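Local coordinates for protein spherulin-4 (Aspergillus clavatus, PDB 5C5G) that is a glycoside hydrolase of the spherulin-4 family, probably acting on galactosaminogalactan, a fungal exopolysaccharide built in part from N-acetylgalactosamine, at residues L162-Y175 against D196-V209. Numbering follows the deposited sequence.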
loop_
_atom_site.group_PDB
_atom_site.type_symbol
_atom_site.label_atom_id
_atom_site.label_comp_id
_atom_site.label_asym_id
_atom_site.label_seq_id
_atom_site.Cartn_x
_atom_site.Cartn_y
_atom_site.Cartn_z
ATOM N N LEU A 162 10.496 2.798 11.701
ATOM C CA LEU A 162 10.546 2.998 10.260
ATOM C C LEU A 162 11.528 2.063 9.574
ATOM O O LEU A 162 11.281 1.623 8.451
ATOM C CB LEU A 162 10.895 4.437 9.924
ATOM C CG LEU A 162 9.853 5.456 10.363
ATOM C CD1 LEU A 162 10.371 6.865 10.115
ATOM C CD2 LEU A 162 8.503 5.279 9.679
ATOM N N SER A 163 12.637 1.751 10.222
ATOM C CA SER A 163 13.656 0.937 9.561
ATOM C C SER A 163 13.285 -0.549 9.540
ATOM O O SER A 163 13.975 -1.336 8.884
ATOM C CB SER A 163 15.021 1.148 10.201
ATOM O OG SER A 163 14.992 0.696 11.529
ATOM N N THR A 164 12.205 -0.937 10.210
ATOM C CA THR A 164 11.749 -2.327 10.175
ATOM C C THR A 164 10.881 -2.651 8.963
ATOM O O THR A 164 10.547 -3.812 8.722
ATOM C CB THR A 164 10.992 -2.714 11.464
ATOM O OG1 THR A 164 9.724 -2.051 11.555
ATOM C CG2 THR A 164 11.820 -2.364 12.666
ATOM N N ALA A 165 10.525 -1.642 8.186
ATOM C CA ALA A 165 9.672 -1.805 7.010
ATOM C C ALA A 165 10.324 -1.110 5.822
ATOM O O ALA A 165 11.143 -0.191 5.992
ATOM C CB ALA A 165 8.282 -1.232 7.259
ATOM N N ASP A 166 9.967 -1.526 4.619
ATOM C CA ASP A 166 10.373 -0.814 3.421
ATOM C C ASP A 166 9.633 0.500 3.262
ATOM O O ASP A 166 10.213 1.505 2.829
ATOM C CB ASP A 166 10.165 -1.699 2.202
ATOM C CG ASP A 166 11.056 -2.903 2.230
ATOM O OD1 ASP A 166 12.290 -2.714 2.145
ATOM O OD2 ASP A 166 10.582 -4.053 2.345
ATOM N N SER A 167 8.359 0.514 3.648
ATOM C CA SER A 167 7.554 1.739 3.670
ATOM C C SER A 167 6.566 1.680 4.799
ATOM O O SER A 167 6.094 0.593 5.145
ATOM C CB SER A 167 6.800 1.933 2.356
ATOM O OG SER A 167 7.700 2.068 1.269
ATOM N N THR A 168 6.245 2.846 5.347
ATOM C CA THR A 168 5.266 2.971 6.404
ATOM C C THR A 168 4.267 4.040 6.018
ATOM O O THR A 168 4.650 5.152 5.660
ATOM C CB THR A 168 5.940 3.370 7.738
ATOM O OG1 THR A 168 6.829 2.331 8.157
ATOM C CG2 THR A 168 4.935 3.571 8.831
ATOM N N VAL A 169 2.987 3.699 6.110
ATOM C CA VAL A 169 1.901 4.648 5.887
ATOM C C VAL A 169 1.754 5.519 7.117
ATOM O O VAL A 169 1.173 5.124 8.115
ATOM C CB VAL A 169 0.581 3.922 5.579
ATOM C CG1 VAL A 169 -0.480 4.937 5.205
ATOM C CG2 VAL A 169 0.752 2.888 4.455
ATOM N N VAL A 170 2.303 6.726 7.037
ATOM C CA VAL A 170 2.331 7.638 8.177
ATOM C C VAL A 170 1.215 8.660 8.153
ATOM O O VAL A 170 1.069 9.406 9.121
ATOM C CB VAL A 170 3.686 8.366 8.318
ATOM C CG1 VAL A 170 4.812 7.369 8.587
ATOM C CG2 VAL A 170 4.000 9.247 7.107
ATOM N N PHE A 171 0.427 8.685 7.082
ATOM C CA PHE A 171 -0.739 9.540 6.991
ATOM C C PHE A 171 -1.800 8.736 6.261
ATOM O O PHE A 171 -1.542 8.231 5.166
ATOM C CB PHE A 171 -0.439 10.847 6.241
ATOM C CG PHE A 171 -1.614 11.769 6.233
ATOM C CD1 PHE A 171 -2.583 11.653 5.257
ATOM C CD2 PHE A 171 -1.799 12.687 7.258
ATOM C CE1 PHE A 171 -3.707 12.452 5.290
ATOM C CE2 PHE A 171 -2.910 13.505 7.281
ATOM C CZ PHE A 171 -3.858 13.384 6.309
ATOM N N GLU A 172 -2.975 8.599 6.871
ATOM C CA GLU A 172 -4.098 7.898 6.268
ATOM C C GLU A 172 -5.362 8.584 6.766
ATOM O O GLU A 172 -5.891 8.225 7.821
ATOM C CB GLU A 172 -4.108 6.399 6.627
ATOM C CG GLU A 172 -5.198 5.639 5.865
ATOM C CD GLU A 172 -5.700 4.379 6.516
ATOM O OE1 GLU A 172 -5.052 3.848 7.433
ATOM O OE2 GLU A 172 -6.793 3.922 6.095
ATOM N N ALA A 173 -5.845 9.570 6.029
ATOM C CA ALA A 173 -6.931 10.386 6.530
ATOM C C ALA A 173 -7.497 11.231 5.419
ATOM O O ALA A 173 -7.072 11.153 4.272
ATOM C CB ALA A 173 -6.440 11.261 7.679
ATOM N N THR A 174 -8.476 12.055 5.758
ATOM C CA THR A 174 -9.091 12.920 4.773
ATOM C C THR A 174 -8.162 14.064 4.368
ATOM O O THR A 174 -7.257 14.467 5.092
ATOM C CB THR A 174 -10.374 13.578 5.314
ATOM O OG1 THR A 174 -10.016 14.423 6.408
ATOM C CG2 THR A 174 -11.395 12.540 5.753
ATOM N N TYR A 175 -8.466 14.628 3.217
ATOM C CA TYR A 175 -7.822 15.850 2.774
ATOM C C TYR A 175 -7.986 16.975 3.805
ATOM O O TYR A 175 -7.050 17.746 4.048
ATOM C CB TYR A 175 -8.413 16.257 1.426
ATOM C CG TYR A 175 -7.868 17.549 0.882
ATOM C CD1 TYR A 175 -6.660 17.587 0.214
ATOM C CD2 TYR A 175 -8.565 18.740 1.028
ATOM C CE1 TYR A 175 -6.154 18.768 -0.283
ATOM C CE2 TYR A 175 -8.073 19.928 0.523
ATOM C CZ TYR A 175 -6.862 19.934 -0.122
ATOM O OH TYR A 175 -6.399 21.129 -0.610
ATOM N N ASP A 196 11.778 8.030 1.202
ATOM C CA ASP A 196 11.773 6.662 0.683
ATOM C C ASP A 196 11.152 5.664 1.656
ATOM O O ASP A 196 10.779 4.576 1.254
ATOM C CB ASP A 196 13.189 6.206 0.321
ATOM C CG ASP A 196 13.757 6.918 -0.893
ATOM O OD1 ASP A 196 13.023 7.665 -1.564
ATOM O OD2 ASP A 196 14.962 6.710 -1.179
ATOM N N GLN A 197 11.066 6.028 2.922
ATOM C CA GLN A 197 10.475 5.178 3.950
ATOM C C GLN A 197 8.978 5.369 4.140
ATOM O O GLN A 197 8.389 4.654 4.941
ATOM C CB GLN A 197 11.156 5.468 5.280
ATOM C CG GLN A 197 12.626 5.189 5.259
ATOM C CD GLN A 197 13.257 5.539 6.571
ATOM O OE1 GLN A 197 13.331 6.703 6.930
ATOM N NE2 GLN A 197 13.657 4.536 7.328
ATOM N N LEU A 198 8.387 6.360 3.467
ATOM C CA LEU A 198 7.079 6.877 3.854
ATOM C C LEU A 198 6.048 6.796 2.752
ATOM O O LEU A 198 6.337 7.000 1.561
ATOM C CB LEU A 198 7.215 8.337 4.272
ATOM C CG LEU A 198 8.279 8.626 5.337
ATOM C CD1 LEU A 198 8.327 10.126 5.613
ATOM C CD2 LEU A 198 8.036 7.840 6.603
ATOM N N CYS A 199 4.821 6.514 3.177
ATOM C CA CYS A 199 3.662 6.484 2.301
ATOM C C CYS A 199 2.591 7.399 2.856
ATOM O O CYS A 199 2.423 7.528 4.074
ATOM C CB CYS A 199 3.123 5.056 2.192
ATOM S SG CYS A 199 1.619 4.849 1.267
ATOM N N ALA A 200 1.845 8.017 1.951
ATOM C CA ALA A 200 0.739 8.899 2.288
ATOM C C ALA A 200 -0.515 8.446 1.568
ATOM O O ALA A 200 -0.497 8.247 0.352
ATOM C CB ALA A 200 1.045 10.322 1.905
ATOM N N VAL A 201 -1.601 8.347 2.327
ATOM C CA VAL A 201 -2.911 7.997 1.816
ATOM C C VAL A 201 -3.869 9.137 2.164
ATOM O O VAL A 201 -4.136 9.394 3.347
ATOM C CB VAL A 201 -3.402 6.690 2.442
ATOM C CG1 VAL A 201 -4.855 6.416 2.072
ATOM C CG2 VAL A 201 -2.540 5.525 1.988
ATOM N N ILE A 202 -4.381 9.800 1.139
ATOM C CA ILE A 202 -5.267 10.940 1.318
ATOM C C ILE A 202 -6.549 10.655 0.565
ATOM O O ILE A 202 -6.547 10.595 -0.657
ATOM C CB ILE A 202 -4.651 12.248 0.794
ATOM C CG1 ILE A 202 -3.268 12.487 1.408
ATOM C CG2 ILE A 202 -5.565 13.432 1.092
ATOM C CD1 ILE A 202 -2.487 13.600 0.713
ATOM N N HIS A 203 -7.643 10.494 1.293
ATOM C CA HIS A 203 -8.937 10.263 0.680
ATOM C C HIS A 203 -9.841 11.464 0.914
ATOM O O HIS A 203 -9.438 12.446 1.544
ATOM C CB HIS A 203 -9.550 8.959 1.185
ATOM C CG HIS A 203 -9.670 8.858 2.671
ATOM N ND1 HIS A 203 -10.552 9.615 3.410
ATOM C CD2 HIS A 203 -9.030 8.055 3.552
ATOM C CE1 HIS A 203 -10.441 9.286 4.686
ATOM N NE2 HIS A 203 -9.524 8.340 4.797
ATOM N N SER A 204 -11.057 11.404 0.387
ATOM C CA SER A 204 -12.051 12.443 0.630
ATOM C C SER A 204 -11.567 13.795 0.128
ATOM O O SER A 204 -11.924 14.843 0.684
ATOM C CB SER A 204 -12.408 12.504 2.122
ATOM O OG SER A 204 -12.712 11.193 2.609
ATOM N N VAL A 205 -10.794 13.797 -0.945
ATOM C CA VAL A 205 -10.386 15.066 -1.546
ATOM C C VAL A 205 -11.599 15.707 -2.234
ATOM O O VAL A 205 -12.286 15.051 -3.017
ATOM C CB VAL A 205 -9.275 14.851 -2.566
ATOM C CG1 VAL A 205 -8.837 16.176 -3.158
ATOM C CG2 VAL A 205 -8.084 14.164 -1.919
ATOM N N PRO A 206 -11.893 16.989 -1.933
ATOM C CA PRO A 206 -13.017 17.651 -2.598
ATOM C C PRO A 206 -12.827 17.654 -4.105
ATOM O O PRO A 206 -11.707 17.780 -4.593
ATOM C CB PRO A 206 -12.948 19.088 -2.072
ATOM C CG PRO A 206 -12.200 19.007 -0.801
ATOM C CD PRO A 206 -11.240 17.865 -0.946
ATOM N N THR A 207 -13.919 17.541 -4.852
ATOM C CA THR A 207 -13.787 17.435 -6.300
ATOM C C THR A 207 -13.218 18.713 -6.909
ATOM O O THR A 207 -12.685 18.676 -8.015
ATOM C CB THR A 207 -15.109 17.072 -6.975
ATOM O OG1 THR A 207 -16.108 17.994 -6.556
ATOM C CG2 THR A 207 -15.536 15.657 -6.600
ATOM N N SER A 208 -13.293 19.830 -6.185
ATOM C CA SER A 208 -12.733 21.092 -6.659
ATOM C C SER A 208 -11.202 21.095 -6.679
ATOM O O SER A 208 -10.588 21.958 -7.308
ATOM C CB SER A 208 -13.256 22.242 -5.799
ATOM O OG SER A 208 -13.017 21.992 -4.423
ATOM N N VAL A 209 -10.587 20.146 -5.990
ATOM C CA VAL A 209 -9.151 19.961 -6.102
ATOM C C VAL A 209 -8.910 19.146 -7.368
ATOM O O VAL A 209 -8.778 17.923 -7.338
ATOM C CB VAL A 209 -8.560 19.280 -4.866
ATOM C CG1 VAL A 209 -7.039 19.172 -5.005
ATOM C CG2 VAL A 209 -8.933 20.052 -3.615
HETATM O O HOH W 1 9.146 2.456 6.754
HETATM O O HOH W 2 13.240 1.754 6.141
HETATM O O HOH W 3 -8.750 7.332 7.344
#
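Val169 and Val201 meet on the barrel-lumen face of parallel strands 167-172 and 198-203, with Val169 CG1 3.9 Å from Val201 CG2; Cys199 SG packs beside Val169 CG2. Seven backbone hydrogen bonds join the segments, from Thr168 N to Gln197 O through Tyr175 N to His203 O. The register slips at Val170, and the buried N of Phe171 finds no partner. On the opposite face, the Phe171 ring turns an edge to Val201 O (CD1 to O 3.3 Å) while Ile202 CG1 approaches it obliquely; this buried middle is tightly packed. With CG anti to the backbone N (chi1 178°), Tyr175 packs against Val205 and Pro206, whose CD lies 3.4 Å from Tyr175 CD2. The His203 ring lies flat against the backbone, Ala173 O 3.6 Å above its plane; ND1 is hydrogen-bonded to Ser204 OG, and water 3 bridges NE2 to Glu172 O. The N-terminal end is looser: water 2 links Ala165 O to Gln197 NE2, His194 N donates to Gln197 OE1, and Ser163 and Asp196 are exposed. Glu172, whose CG rests on Val201 CG1, sends its carboxylate to Asn152 and Tyr238, forming part of the N-acetylgalactosamine site at the C-terminal strand ends of a (beta/alpha)8 barrel.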